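Long-range contact in indole-3-pyruvate decarboxylase (Azospirillum brasilense, PDB 2NXW), which decarboxylates indole-3-pyruvate to indole-3-acetaldehyde and carbon dioxide, using thiamine diphosphate and a metal ion, in auxin biosynthesis: residues T365-D370 with A380-D385. Numbering follows the deposited sequence.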
loop_
_atom_site.group_PDB
_atom_site.type_symbol
_atom_site.label_atom_id
_atom_site.label_comp_id
_atom_site.label_asym_id
_atom_site.label_seq_id
_atom_site.Cartn_x
_atom_site.Cartn_y
_atom_site.Cartn_z
ATOM N N THR A 365 44.623 -26.138 3.421
ATOM C CA THR A 365 45.808 -26.172 2.582
ATOM C C THR A 365 46.119 -27.612 2.212
ATOM O O THR A 365 45.420 -28.535 2.633
ATOM C CB THR A 365 47.021 -25.585 3.317
ATOM O OG1 THR A 365 47.227 -26.310 4.539
ATOM C CG2 THR A 365 46.789 -24.110 3.638
ATOM N N GLY A 366 47.158 -27.801 1.404
ATOM C CA GLY A 366 47.562 -29.142 1.026
ATOM C C GLY A 366 46.747 -29.812 -0.056
ATOM O O GLY A 366 46.264 -30.931 0.129
ATOM N N LEU A 367 46.589 -29.142 -1.192
ATOM C CA LEU A 367 45.848 -29.725 -2.297
ATOM C C LEU A 367 46.540 -31.009 -2.747
ATOM O O LEU A 367 47.757 -31.027 -2.944
ATOM C CB LEU A 367 45.803 -28.756 -3.485
ATOM C CG LEU A 367 45.328 -29.359 -4.808
ATOM C CD1 LEU A 367 43.823 -29.608 -4.758
ATOM C CD2 LEU A 367 45.661 -28.408 -5.953
ATOM N N GLN A 368 45.769 -32.081 -2.902
ATOM C CA GLN A 368 46.328 -33.340 -3.378
ATOM C C GLN A 368 46.200 -33.288 -4.904
ATOM O O GLN A 368 45.148 -33.594 -5.466
ATOM C CB GLN A 368 45.537 -34.513 -2.797
ATOM C CG GLN A 368 45.539 -34.511 -1.279
ATOM C CD GLN A 368 46.929 -34.701 -0.702
ATOM O OE1 GLN A 368 47.519 -35.776 -0.827
ATOM N NE2 GLN A 368 47.465 -33.656 -0.067
ATOM N N ALA A 369 47.274 -32.880 -5.571
ATOM C CA ALA A 369 47.262 -32.746 -7.027
ATOM C C ALA A 369 47.338 -34.082 -7.746
ATOM O O ALA A 369 48.376 -34.438 -8.306
ATOM C CB ALA A 369 48.414 -31.839 -7.467
ATOM N N ASP A 370 46.224 -34.805 -7.753
ATOM C CA ASP A 370 46.163 -36.127 -8.366
ATOM C C ASP A 370 45.038 -36.287 -9.382
ATOM O O ASP A 370 44.465 -35.307 -9.858
ATOM C CB ASP A 370 46.010 -37.184 -7.271
ATOM C CG ASP A 370 44.802 -36.934 -6.400
ATOM O OD1 ASP A 370 43.828 -36.336 -6.915
ATOM O OD2 ASP A 370 44.819 -37.339 -5.214
ATOM N N ALA A 380 39.683 -24.152 -2.876
ATOM C CA ALA A 380 40.165 -23.312 -1.788
ATOM C C ALA A 380 41.612 -23.695 -1.446
ATOM O O ALA A 380 42.459 -22.825 -1.245
ATOM C CB ALA A 380 39.267 -23.463 -0.555
ATOM N N ARG A 381 41.909 -24.991 -1.388
ATOM C CA ARG A 381 43.272 -25.411 -1.072
ATOM C C ARG A 381 44.253 -24.959 -2.144
ATOM O O ARG A 381 45.376 -24.567 -1.822
ATOM C CB ARG A 381 43.368 -26.935 -0.911
ATOM C CG ARG A 381 42.715 -27.473 0.353
ATOM C CD ARG A 381 42.777 -29.005 0.390
ATOM N NE ARG A 381 41.641 -29.570 1.117
ATOM C CZ ARG A 381 41.484 -29.510 2.435
ATOM N NH1 ARG A 381 42.395 -28.918 3.195
ATOM N NH2 ARG A 381 40.397 -30.022 2.993
ATOM N N ALA A 382 43.839 -24.998 -3.410
ATOM C CA ALA A 382 44.747 -24.597 -4.490
ATOM C C ALA A 382 45.137 -23.134 -4.347
ATOM O O ALA A 382 46.310 -22.771 -4.458
ATOM C CB ALA A 382 44.100 -24.838 -5.846
ATOM N N VAL A 383 44.141 -22.297 -4.095
ATOM C CA VAL A 383 44.356 -20.868 -3.935
ATOM C C VAL A 383 45.212 -20.599 -2.708
ATOM O O VAL A 383 46.188 -19.852 -2.775
ATOM C CB VAL A 383 42.984 -20.131 -3.816
ATOM C CG1 VAL A 383 43.152 -18.719 -3.228
ATOM C CG2 VAL A 383 42.314 -20.072 -5.190
ATOM N N ASN A 384 44.873 -21.235 -1.591
ATOM C CA ASN A 384 45.609 -21.016 -0.352
ATOM C C ASN A 384 47.046 -21.507 -0.414
ATOM O O ASN A 384 47.928 -20.875 0.160
ATOM C CB ASN A 384 44.873 -21.659 0.828
ATOM C CG ASN A 384 43.523 -21.009 1.093
ATOM O OD1 ASN A 384 43.264 -19.886 0.656
ATOM N ND2 ASN A 384 42.657 -21.709 1.831
ATOM N N ASP A 385 47.285 -22.630 -1.090
ATOM C CA ASP A 385 48.647 -23.144 -1.201
ATOM C C ASP A 385 49.523 -22.125 -1.927
ATOM O O ASP A 385 50.682 -21.912 -1.553
ATOM C CB ASP A 385 48.689 -24.481 -1.957
ATOM C CG ASP A 385 48.234 -25.657 -1.107
ATOM O OD1 ASP A 385 48.163 -25.512 0.133
ATOM O OD2 ASP A 385 47.961 -26.727 -1.698
#
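Thr-365 meets helix 376-388 through its backbone carbonyl: NH1 of Arg-381 reaches O of Thr-365 at 3.1 Å, in a bent bond (N-H...O 146°), with the oxygen near the guanidinium edge but 20° out of its plane. The arginine runs extended from CG to NE, then turns about CD-NE, which brings NH1 back over to the carbonyl, while CD packs against the same oxygen. CB of Thr-365 sits 3.4 Å from OD1 of Asp-385. At Gly-366 and Leu-367 the chain presents two successive amides to this carboxylate. N of Gly-366 binds OD1 of Asp-385 at 2.8 Å, and N of Leu-367 binds OD2 of Asp-385, also at 2.8 Å; both bonds are nearly straight and each uses a syn lone pair. Leu-367, with CG anti to its own N (chi1 167°), sends CD2 to CB of Ala-382, 3.9 Å away, while Arg-516 and Lys-520 of helix 516-528 touch the same leucine. Next along, NE2 of Gln-368 turns back to hydrogen-bond O of Gly-366 from above its carbonyl plane. Away from the cofactor and metal sites, this contact ties the lead-in loop to the helix that follows it. With both oxygens gripped, the carboxylate's rotation is fixed, and the paired N-H groups probably stabilise its negative charge.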